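Local coordinates for protein chloramphenicol acetyltransferase (Aliivibrio fischeri, PDB 6PXA) that probably transfers the acetyl group of acetyl-CoA to the 3-hydroxyl of chloramphenicol, as a trimeric acyltransferase of the hexapeptide-repeat family, at residues D29-S34 and L71-F76; C77-G82 and V128-E133; E18-P23 and K40-Q45; A83-A88 and G120-G125. All blocks are in the same frame, centred on the assembly; numbering follows the deposited sequence. Where two conformers were deposited one is given.

Interaction 1: residues D29-S34 and L71-F76; sequences DYSYYS and LRIGKF. With TCH (taurocholic acid), chain M.
The rings of Y30 and F76 lie side by side and point the same way, their planes only 6° apart but slid so far past each other that they barely overlap. Followed outward, Y30 starts with CB close to F76 CD1 and CE1. CG, anti to the carbonyl carbon (chi1 -64°), stays near F76 CE1, and CD2 makes the closest touch of the pair, 3.7 Å from F76 CE1. On the other side of the ring CD1 meets the sulfonate of taurocholate at the ring edge, 3.5 Å from TCH O2S. The ring also meets F108 of the second subunit.

The backbones are tied as well: F76 N donates to D29 O (3.0 Å) nearly along the C=O axis. S31 OG gives its proton to G74 O at 2.7 Å, tilted 30° from the carbonyl plane, and C77 N bonds to the same hydroxyl, so this group, in a buried residue, is engaged twice. K75 CG lies 3.6 Å from D29 N, while the K75 amine pairs with D190 and the D29 carboxylate with K17. Y30, Y32 and S34 line a taurocholate site: TCH C22 lies over one face of Y32, 3.2 Å from CE2, and the ligand also bonds to L11 O and to S104 N of the second subunit.

The contact lies at a corner of the left-handed beta-helix of this family. The loop leading into strand 32-34 meets the turn leaving strand 71-73; I73 packs on strand 25-27, Y30 and F76 touch helix 193-198, and F101 of the second subunit meets F76 edge-to-face.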
# COMPACT_ATOMS: atom_id res chain seq x y z
N ASP B 29 1.15 -20.47 19.79
CA ASP B 29 0.29 -19.97 20.85
C ASP B 29 0.31 -18.44 20.94
O ASP B 29 1.36 -17.81 20.76
CB ASP B 29 0.71 -20.52 22.20
CG ASP B 29 0.68 -22.03 22.26
OD1 ASP B 29 -0.13 -22.66 21.57
OD2 ASP B 29 1.47 -22.58 23.04
N TYR B 30 -0.86 -17.88 21.23
CA TYR B 30 -1.10 -16.47 21.59
C TYR B 30 -1.00 -15.51 20.42
O TYR B 30 -1.60 -14.43 20.46
CB TYR B 30 -0.17 -16.07 22.75
CG TYR B 30 -0.48 -16.86 24.02
CD1 TYR B 30 -1.61 -16.57 24.76
CD2 TYR B 30 0.32 -17.91 24.43
CE1 TYR B 30 -1.93 -17.28 25.89
CE2 TYR B 30 0.02 -18.64 25.58
CZ TYR B 30 -1.11 -18.32 26.30
OH TYR B 30 -1.43 -19.04 27.44
N SER B 31 -0.30 -15.88 19.34
CA SER B 31 -0.25 -15.01 18.17
C SER B 31 -1.66 -14.64 17.71
O SER B 31 -2.56 -15.48 17.68
CB SER B 31 0.52 -15.71 17.06
OG SER B 31 1.79 -16.04 17.54
N TYR B 32 -1.84 -13.36 17.36
CA TYR B 32 -3.15 -12.81 17.06
C TYR B 32 -3.09 -11.91 15.83
O TYR B 32 -2.05 -11.33 15.51
CB TYR B 32 -3.71 -11.98 18.24
CG TYR B 32 -2.99 -10.65 18.46
CD1 TYR B 32 -1.89 -10.56 19.31
CD2 TYR B 32 -3.41 -9.49 17.82
CE1 TYR B 32 -1.23 -9.37 19.51
CE2 TYR B 32 -2.75 -8.28 18.00
CZ TYR B 32 -1.67 -8.23 18.86
OH TYR B 32 -1.00 -7.04 19.07
N TYR B 33 -4.24 -11.73 15.20
CA TYR B 33 -4.43 -10.78 14.11
C TYR B 33 -5.47 -9.75 14.55
O TYR B 33 -6.59 -10.12 14.93
CB TYR B 33 -4.88 -11.50 12.83
CG TYR B 33 -5.24 -10.62 11.64
CD1 TYR B 33 -4.33 -9.71 11.13
CD2 TYR B 33 -6.48 -10.72 11.01
CE1 TYR B 33 -4.64 -8.90 10.02
CE2 TYR B 33 -6.80 -9.90 9.90
CZ TYR B 33 -5.86 -8.99 9.42
OH TYR B 33 -6.13 -8.17 8.33
N SER B 34 -5.11 -8.48 14.48
CA SER B 34 -6.03 -7.37 14.80
C SER B 34 -6.40 -6.71 13.48
O SER B 34 -5.75 -5.75 13.05
CB SER B 34 -5.39 -6.38 15.77
OG SER B 34 -4.10 -5.99 15.31
N LEU B 71 3.07 -21.58 5.34
CA LEU B 71 3.22 -20.37 6.15
C LEU B 71 3.29 -20.80 7.62
O LEU B 71 2.33 -21.34 8.16
CB LEU B 71 2.07 -19.40 5.90
CG LEU B 71 1.97 -18.27 6.93
CD1 LEU B 71 3.20 -17.38 6.87
CD2 LEU B 71 0.69 -17.46 6.79
N ARG B 72 4.43 -20.56 8.26
CA ARG B 72 4.62 -20.96 9.65
C ARG B 72 4.87 -19.72 10.50
O ARG B 72 5.78 -18.94 10.21
CB ARG B 72 5.78 -21.96 9.78
CG ARG B 72 5.76 -23.07 8.76
CD ARG B 72 6.79 -24.15 9.19
NE ARG B 72 7.75 -24.48 8.14
CZ ARG B 72 9.05 -24.74 8.37
NH1 ARG B 72 9.86 -25.04 7.36
NH2 ARG B 72 9.54 -24.68 9.60
N ILE B 73 4.05 -19.54 11.54
CA ILE B 73 4.12 -18.38 12.42
C ILE B 73 4.35 -18.87 13.84
O ILE B 73 3.76 -19.88 14.27
CB ILE B 73 2.84 -17.52 12.31
CG1 ILE B 73 2.74 -16.89 10.92
CG2 ILE B 73 2.83 -16.45 13.38
CD1 ILE B 73 1.37 -16.31 10.58
N GLY B 74 5.24 -18.19 14.55
CA GLY B 74 5.65 -18.60 15.87
C GLY B 74 4.65 -18.20 16.93
O GLY B 74 3.47 -17.98 16.66
N LYS B 75 5.14 -18.18 18.16
CA LYS B 75 4.36 -17.80 19.32
C LYS B 75 4.52 -16.32 19.61
O LYS B 75 5.55 -15.72 19.30
CB LYS B 75 4.80 -18.60 20.55
CG LYS B 75 4.72 -20.11 20.37
CD LYS B 75 5.46 -20.81 21.50
CE LYS B 75 5.41 -22.30 21.36
NZ LYS B 75 6.08 -22.95 22.54
N PHE B 76 3.49 -15.73 20.22
CA PHE B 76 3.58 -14.39 20.77
C PHE B 76 3.82 -13.34 19.69
O PHE B 76 4.51 -12.34 19.91
CB PHE B 76 4.68 -14.32 21.82
CG PHE B 76 4.36 -15.10 23.07
CD1 PHE B 76 3.31 -14.72 23.87
CD2 PHE B 76 5.08 -16.23 23.43
CE1 PHE B 76 2.99 -15.44 25.03
CE2 PHE B 76 4.78 -16.94 24.59
CZ PHE B 76 3.73 -16.55 25.38
C1 TCH M . -6.44 1.38 22.90
C2 TCH M . -7.29 0.96 24.15
C3 TCH M . -6.49 1.17 25.47
O3 TCH M . -7.22 0.67 26.52
C4 TCH M . -5.07 0.49 25.45
C5 TCH M . -4.25 0.83 24.18
C6 TCH M . -2.89 0.07 24.15
C7 TCH M . -3.02 -1.45 23.74
O7 TCH M . -3.60 -2.17 24.78
C8 TCH M . -3.87 -1.62 22.45
C9 TCH M . -5.26 -0.89 22.61
C10 TCH M . -5.08 0.62 22.87
C11 TCH M . -6.13 -1.19 21.37
C12 TCH M . -6.26 -2.59 21.03
O12 TCH M . -7.06 -3.29 21.95
C13 TCH M . -4.82 -3.37 21.03
C14 TCH M . -4.16 -3.14 22.20
C15 TCH M . -2.78 -3.95 22.02
C16 TCH M . -3.20 -5.16 21.35
C17 TCH M . -4.70 -4.99 21.03
C18 TCH M . -4.02 -2.84 19.83
C19 TCH M . -4.27 1.24 21.72
O1S TCH M . -5.06 -12.66 25.48
C20 TCH M . -5.04 -5.70 19.80
C21 TCH M . -6.53 -5.59 19.36
C22 TCH M . -4.84 -7.18 20.18
C23 TCH M . -5.90 -7.68 21.16
C24 TCH M . -5.62 -9.14 21.52
N24 TCH M . -4.64 -9.44 22.54
O24 TCH M . -6.19 -10.00 20.97
C25 TCH M . -4.37 -10.81 22.91
C26 TCH M . -3.43 -10.76 24.10
S26 TCH M . -3.51 -12.32 25.02
O2S TCH M . -3.01 -13.48 23.96
O3S TCH M . -2.51 -12.15 26.32

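Interaction 2: residues C77-G82 and V128-E133; sequences CSIASG and VWIGSE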
# COMPACT_ATOMS: atom_id res chain seq x y z
N CYS B 77 3.25 -13.57 18.51
CA CYS B 77 3.39 -12.64 17.40
C CYS B 77 2.20 -11.70 17.36
O CYS B 77 1.07 -12.09 17.68
CB CYS B 77 3.53 -13.37 16.06
SG CYS B 77 5.10 -14.18 15.87
N SER B 78 2.46 -10.47 16.97
CA SER B 78 1.45 -9.42 16.88
C SER B 78 1.36 -9.04 15.42
O SER B 78 2.32 -8.50 14.87
CB SER B 78 1.81 -8.20 17.74
OG SER B 78 1.87 -8.56 19.11
N ILE B 79 0.22 -9.33 14.80
CA ILE B 79 0.03 -9.08 13.37
C ILE B 79 -1.03 -8.00 13.20
O ILE B 79 -2.22 -8.22 13.48
CB ILE B 79 -0.34 -10.37 12.61
CG1 ILE B 79 0.77 -11.42 12.79
CG2 ILE B 79 -0.56 -10.04 11.14
CD1 ILE B 79 0.57 -12.66 11.95
N ALA B 80 -0.63 -6.83 12.69
CA ALA B 80 -1.54 -5.70 12.60
C ALA B 80 -2.38 -5.73 11.32
O ALA B 80 -2.12 -6.51 10.39
CB ALA B 80 -0.77 -4.37 12.69
N SER B 81 -3.38 -4.85 11.28
CA SER B 81 -4.42 -4.93 10.25
C SER B 81 -3.82 -4.80 8.85
O SER B 81 -2.90 -4.02 8.61
CB SER B 81 -5.46 -3.83 10.47
OG SER B 81 -6.64 -4.06 9.72
N GLY B 82 -4.33 -5.62 7.93
CA GLY B 82 -3.91 -5.55 6.55
C GLY B 82 -2.53 -6.09 6.25
O GLY B 82 -2.10 -6.05 5.09
N VAL B 128 7.32 -11.66 17.20
CA VAL B 128 7.49 -10.79 16.03
C VAL B 128 6.27 -9.91 15.90
O VAL B 128 5.13 -10.38 15.98
CB VAL B 128 7.74 -11.61 14.74
CG1 VAL B 128 7.69 -10.71 13.50
CG2 VAL B 128 9.06 -12.33 14.83
N TRP B 129 6.52 -8.60 15.78
CA TRP B 129 5.49 -7.58 15.61
C TRP B 129 5.51 -7.15 14.15
O TRP B 129 6.54 -6.68 13.66
CB TRP B 129 5.78 -6.40 16.54
CG TRP B 129 4.85 -5.23 16.44
CD1 TRP B 129 3.55 -5.22 16.02
CD2 TRP B 129 5.17 -3.89 16.80
NE1 TRP B 129 3.04 -3.94 16.08
CE2 TRP B 129 4.01 -3.10 16.56
CE3 TRP B 129 6.32 -3.26 17.29
CZ2 TRP B 129 3.98 -1.73 16.79
CZ3 TRP B 129 6.28 -1.89 17.51
CH2 TRP B 129 5.12 -1.15 17.26
N ILE B 130 4.38 -7.32 13.46
CA ILE B 130 4.27 -7.02 12.03
C ILE B 130 3.25 -5.89 11.87
O ILE B 130 2.05 -6.09 12.06
CB ILE B 130 3.86 -8.25 11.20
CG1 ILE B 130 4.89 -9.39 11.38
CG2 ILE B 130 3.69 -7.89 9.71
CD1 ILE B 130 4.57 -10.63 10.60
N GLY B 131 3.75 -4.72 11.49
CA GLY B 131 2.92 -3.54 11.41
C GLY B 131 1.90 -3.59 10.29
O GLY B 131 1.89 -4.48 9.42
N SER B 132 1.04 -2.56 10.30
CA SER B 132 -0.14 -2.55 9.45
C SER B 132 0.27 -2.47 7.99
O SER B 132 1.16 -1.70 7.63
CB SER B 132 -1.05 -1.38 9.81
OG SER B 132 -2.27 -1.47 9.08
N GLU B 133 -0.34 -3.31 7.16
CA GLU B 133 -0.20 -3.24 5.71
C GLU B 133 1.22 -3.55 5.24
O GLU B 133 1.58 -3.29 4.08
CB GLU B 133 -0.68 -1.86 5.19
CG GLU B 133 -2.19 -1.71 5.32
CD GLU B 133 -2.75 -0.45 4.69
OE1 GLU B 133 -3.85 -0.07 5.10
OE2 GLU B 133 -2.13 0.15 3.78
O HOH W 1 4.58 -9.39 19.27
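S78 and W129 are paired in parallel strands, their side chains on one face of the sheet, while I79 and I130 pair on the other. W129 CG is anti to the backbone N (chi1 177°), and in the conformer described the indole presents CD1 to S78 CB at 3.9 Å, with S78 O at the ring edge, near its plane. S78 OG, anti to its carbonyl carbon, bonds to a water at 2.8 Å that also donates weakly to V128 O; Y32 OH is a further, weak partner. On the opposite face I79 and I130 have nearly the same conformation, with CG1 anti to the carbonyl carbon and CD1 extended, and they touch loosely, I79 CG1 to I130 CD1 at 4.5 Å.

The backbone ladder runs S78 N to V128 O, I130 N to S78 O at 2.8 Å, and A80 N to I130 O. At its start C77 SG takes a weak bond from V128 N, at 3.6 Å. Beyond it A80 CB fits against S132 N at 3.5 Å. S132 OG, anti to the backbone N (chi1 -174°), swings over to S81 O and donates at 2.7 Å; E133 N adds a weak bond to that oxygen, which is thus gripped twice. The E133 carboxylate turns to R151 and H38, and to R48 of the second subunit.

These are successive rungs of one parallel face of the left-handed beta-helix. Strand 78-80 lies between 32-34 and 129-130, strand 147-148 follows beyond, F85 of strand 84-86 packs on both isoleucines, and H93 of the second subunit stacks on W129 in that conformer.

Interaction 3: residues E18-P23 and K40-Q45; sequences EQVKNP and KTFEEQ
The F42 ring is met obliquely by V20 CG2, 4.1 Å from CD2, and the ring of Y33 meets it at about 60°. The second flat group, the E43 carboxylate, is turned to the backbone amides of the loop. N22 N approaches OE2 on its syn lone pair at 2.7 Å, while K21 N comes to OE1 from 40° above the carboxylate plane at 3.0 Å and adds a weak bond to OE2. N22 CB also lies 3.0 Å from OE2, and V20 CG1 is 3.3 Å from the same oxygen. Two successive amides thus hold the carboxylate and limit its rotation, and would probably stabilise its negative charge.

E43 sits in the first turn of helix 42-46, whose start is closed by a capping box: E44 N bonds to T41 OG1, and T41 N to E44 OE1. The loop 18-23, between strands 14-15 and 25-27, docks on this helix start. Q19, with CG anti to the backbone N (chi1 179°) and extended beyond it, carries OE1 to two waters. One donates to Q19 OE1 at 2.6 Å and accepts from F42 N; the other accepts from E43 N at 2.8 Å and donates weakly to Q19 OE1. Both V20 and E43 also pack on I25 of strand 25-27.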
# COMPACT_ATOMS: atom_id res chain seq x y z
N GLU B 18 -6.48 -20.83 17.56
CA GLU B 18 -7.83 -21.37 17.74
C GLU B 18 -8.70 -21.19 16.51
O GLU B 18 -9.77 -21.81 16.43
CB GLU B 18 -8.52 -20.72 18.94
CG GLU B 18 -8.86 -19.24 18.78
CD GLU B 18 -9.66 -18.68 19.96
OE1 GLU B 18 -10.28 -17.60 19.81
OE2 GLU B 18 -9.66 -19.32 21.03
N GLN B 19 -8.29 -20.36 15.55
CA GLN B 19 -9.13 -20.03 14.40
C GLN B 19 -8.69 -20.70 13.11
O GLN B 19 -9.54 -21.18 12.36
CB GLN B 19 -9.15 -18.50 14.19
CG GLN B 19 -10.00 -18.11 13.01
CD GLN B 19 -10.10 -16.61 12.85
OE1 GLN B 19 -9.10 -15.92 12.69
NE2 GLN B 19 -11.33 -16.11 12.91
N VAL B 20 -7.38 -20.77 12.86
CA VAL B 20 -6.87 -21.11 11.54
C VAL B 20 -7.20 -22.56 11.19
O VAL B 20 -7.13 -23.45 12.04
CB VAL B 20 -5.36 -20.84 11.49
CG1 VAL B 20 -4.73 -21.50 10.30
CG2 VAL B 20 -5.13 -19.30 11.49
N LYS B 21 -7.56 -22.79 9.93
CA LYS B 21 -7.98 -24.11 9.49
C LYS B 21 -7.20 -24.65 8.30
O LYS B 21 -7.21 -25.87 8.09
CB LYS B 21 -9.48 -24.11 9.15
CG LYS B 21 -10.37 -23.74 10.34
CD LYS B 21 -11.69 -24.50 10.25
CE LYS B 21 -12.52 -24.37 11.52
NZ LYS B 21 -13.61 -25.40 11.55
N ASN B 22 -6.53 -23.81 7.55
CA ASN B 22 -5.79 -24.27 6.39
C ASN B 22 -4.69 -25.23 6.83
O ASN B 22 -3.82 -24.84 7.61
CB ASN B 22 -5.19 -23.09 5.64
CG ASN B 22 -4.66 -23.46 4.27
OD1 ASN B 22 -4.21 -24.59 4.05
ND2 ASN B 22 -4.71 -22.51 3.33
N PRO B 23 -4.68 -26.47 6.34
CA PRO B 23 -3.61 -27.40 6.72
C PRO B 23 -2.23 -26.89 6.34
O PRO B 23 -1.22 -27.41 6.85
CB PRO B 23 -3.96 -28.70 5.97
CG PRO B 23 -4.87 -28.29 4.86
CD PRO B 23 -5.62 -27.08 5.37
N LYS B 40 -11.84 -8.51 7.04
CA LYS B 40 -11.99 -9.95 6.86
C LYS B 40 -11.05 -10.72 7.79
O LYS B 40 -10.13 -10.16 8.39
CB LYS B 40 -11.76 -10.32 5.40
CG LYS B 40 -12.87 -9.86 4.45
CD LYS B 40 -12.39 -9.92 3.00
CE LYS B 40 -13.45 -9.46 2.00
NZ LYS B 40 -14.47 -10.51 1.76
N THR B 41 -11.28 -12.04 7.89
CA THR B 41 -10.46 -12.88 8.75
C THR B 41 -9.04 -12.98 8.22
O THR B 41 -8.76 -12.75 7.03
CB THR B 41 -10.99 -14.30 8.86
OG1 THR B 41 -10.87 -14.95 7.58
CG2 THR B 41 -12.45 -14.36 9.32
N PHE B 42 -8.15 -13.40 9.12
CA PHE B 42 -6.75 -13.62 8.79
C PHE B 42 -6.60 -14.52 7.56
O PHE B 42 -5.84 -14.21 6.63
CB PHE B 42 -6.06 -14.23 10.01
CG PHE B 42 -4.59 -14.50 9.81
CD1 PHE B 42 -3.69 -13.47 9.81
CD2 PHE B 42 -4.12 -15.80 9.69
CE1 PHE B 42 -2.33 -13.71 9.64
CE2 PHE B 42 -2.77 -16.05 9.52
CZ PHE B 42 -1.87 -15.00 9.49
N GLU B 43 -7.34 -15.65 7.51
CA GLU B 43 -7.18 -16.59 6.41
C GLU B 43 -7.81 -16.13 5.11
O GLU B 43 -7.46 -16.65 4.05
CB GLU B 43 -7.76 -17.97 6.76
CG GLU B 43 -6.87 -18.74 7.72
CD GLU B 43 -7.28 -20.20 7.84
OE1 GLU B 43 -8.42 -20.48 8.25
OE2 GLU B 43 -6.45 -21.07 7.51
N GLU B 44 -8.72 -15.16 5.14
CA GLU B 44 -9.30 -14.75 3.87
C GLU B 44 -8.71 -13.46 3.33
O GLU B 44 -8.91 -13.17 2.15
CB GLU B 44 -10.82 -14.63 3.98
CG GLU B 44 -11.32 -13.65 4.97
CD GLU B 44 -12.77 -13.88 5.32
OE1 GLU B 44 -13.37 -13.01 5.98
OE2 GLU B 44 -13.31 -14.94 4.94
N GLN B 45 -7.92 -12.73 4.11
CA GLN B 45 -7.46 -11.38 3.76
C GLN B 45 -5.95 -11.22 3.88
O GLN B 45 -5.32 -10.61 3.03
CB GLN B 45 -8.18 -10.37 4.69
CG GLN B 45 -7.80 -8.91 4.51
CD GLN B 45 -8.31 -8.35 3.21
OE1 GLN B 45 -9.31 -8.81 2.68
NE2 GLN B 45 -7.61 -7.35 2.69
O HOH W 2 -8.93 -13.40 11.93
O HOH W 3 -8.63 -16.73 9.81

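Interaction 4: residues A83-A88 and G120-G125; sequences ATFMMA and GDTIVG
F85 CE1 touches V124 CG2 at 3.8 Å, the two side chains crossing at about a right angle. In the T122 conformer described, T122 CG2 lies 4.3 Å from F85 CD1. M87 bends at chi2 (-52°), placing SD 3.7 Å from T122 OG1; a second bend at chi3 leaves CE near the same hydroxyl. No direct hydrogen bond links the segments; a water lies between them, 2.6 Å from M86 O, to which it probably donates, and 2.8 Å from T122 OG1.

In that conformer OG1 is anti to the carbonyl carbon (chi1 -64°), toward the water and the thioether; G139 N adds a weak bond to it.

In the next shell L71 of strand 71-73 touches F85, M87 and T122, and I136 of strand 135-136 touches F85 and T122. The contacting strands belong to different sheets, 84-86 beside 47-48 and 135-136, 122-124 beside 71-73 and 141-142. The axes of the short strands approach to 9.4 Å, their N-to-C directions 147° apart, so side chains meet across the interior of the left-handed beta-helix.

Without a direct hydrogen bond, the contact relies on buried apolar packing, the water offering the M86 carbonyl and T122 hydroxyl a polar partner.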
# COMPACT_ATOMS: atom_id res chain seq x y z
N ALA B 83 -1.80 -6.59 7.24
CA ALA B 83 -0.56 -7.28 6.95
C ALA B 83 -0.84 -8.47 6.01
O ALA B 83 -1.89 -9.10 6.08
CB ALA B 83 0.11 -7.74 8.25
N THR B 84 0.07 -8.71 5.08
CA THR B 84 -0.18 -9.63 3.98
C THR B 84 0.99 -10.59 3.82
O THR B 84 2.15 -10.16 3.77
CB THR B 84 -0.42 -8.86 2.67
OG1 THR B 84 -1.61 -8.07 2.80
CG2 THR B 84 -0.62 -9.84 1.52
N PHE B 85 0.67 -11.88 3.77
CA PHE B 85 1.61 -12.95 3.45
C PHE B 85 1.33 -13.44 2.04
O PHE B 85 0.26 -14.02 1.76
CB PHE B 85 1.52 -14.08 4.47
CG PHE B 85 1.80 -13.62 5.87
CD1 PHE B 85 3.11 -13.54 6.34
CD2 PHE B 85 0.77 -13.22 6.70
CE1 PHE B 85 3.37 -13.09 7.62
CE2 PHE B 85 1.02 -12.76 7.99
CZ PHE B 85 2.34 -12.71 8.45
N MET B 86 2.27 -13.21 1.14
CA MET B 86 2.08 -13.65 -0.24
C MET B 86 2.59 -15.07 -0.39
O MET B 86 3.78 -15.33 -0.17
CB MET B 86 2.79 -12.71 -1.20
CG MET B 86 2.24 -11.26 -1.11
SD MET B 86 0.61 -11.00 -1.78
CE MET B 86 1.02 -10.92 -3.53
N MET B 87 1.70 -16.00 -0.74
CA MET B 87 2.11 -17.39 -0.89
C MET B 87 2.15 -17.72 -2.38
O MET B 87 2.04 -16.82 -3.22
CB MET B 87 1.20 -18.28 -0.07
CG MET B 87 1.17 -17.93 1.45
SD MET B 87 2.80 -17.83 2.22
CE MET B 87 3.26 -19.59 2.29
N ALA B 88 2.34 -19.01 -2.69
CA ALA B 88 2.34 -19.56 -4.05
C ALA B 88 3.54 -19.12 -4.88
O ALA B 88 3.47 -19.11 -6.11
CB ALA B 88 1.04 -19.22 -4.80
N GLY B 120 9.83 -21.92 -1.17
CA GLY B 120 10.08 -22.35 0.19
C GLY B 120 9.08 -21.72 1.13
O GLY B 120 8.36 -20.77 0.80
N ASP B 121 9.07 -22.25 2.35
CA ASP B 121 8.12 -21.78 3.36
C ASP B 121 8.36 -20.33 3.76
O ASP B 121 9.50 -19.84 3.78
CB ASP B 121 8.20 -22.65 4.62
CG ASP B 121 7.67 -24.07 4.41
OD1 ASP B 121 7.14 -24.40 3.31
OD2 ASP B 121 7.76 -24.87 5.38
N THR B 122 7.28 -19.64 4.10
CA THR B 122 7.35 -18.35 4.79
C THR B 122 7.32 -18.63 6.29
O THR B 122 6.38 -19.25 6.79
CB THR B 122 6.21 -17.43 4.38
OG1 THR B 122 6.34 -17.14 2.98
CG2 THR B 122 6.29 -16.11 5.13
N ILE B 123 8.38 -18.24 6.98
CA ILE B 123 8.52 -18.51 8.40
C ILE B 123 8.59 -17.18 9.13
O ILE B 123 9.45 -16.35 8.82
CB ILE B 123 9.77 -19.34 8.70
CG1 ILE B 123 9.75 -20.62 7.86
CG2 ILE B 123 9.81 -19.69 10.17
CD1 ILE B 123 11.00 -21.47 7.98
N VAL B 124 7.70 -17.00 10.10
CA VAL B 124 7.79 -15.91 11.07
C VAL B 124 8.12 -16.51 12.43
O VAL B 124 7.41 -17.40 12.92
CB VAL B 124 6.50 -15.08 11.11
CG1 VAL B 124 6.65 -13.92 12.10
CG2 VAL B 124 6.17 -14.54 9.72
N GLY B 125 9.23 -16.06 13.03
CA GLY B 125 9.67 -16.59 14.30
C GLY B 125 8.80 -16.11 15.44
O GLY B 125 7.67 -15.66 15.22
O HOH W 4 4.76 -14.89 2.23

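Overall arrangement
The four contacts cover different parts of one left-handed beta-helix. Interactions 1 and 2, centres about 10 Å apart, share a sheet: S34 N probably bonds to I79 O at 3.1 Å. Strand 71-73 of interaction 1 also pairs with strand 122-124 of interaction 4, R72 O probably accepting from V124 N at 2.7 Å. Interaction 4 is nested within the chain loop closed by interaction 2, and the two meet inside the coil, I130 CD1 lying 3.7 Å from F85 CZ. F42 of interaction 3 reaches I73, I79 and F85. Taurocholate touches interaction 1 directly; the side chain of S78 is about 6 Å, that of M87 about 9 Å and that of Q19 about 11 Å from a bound taurocholate.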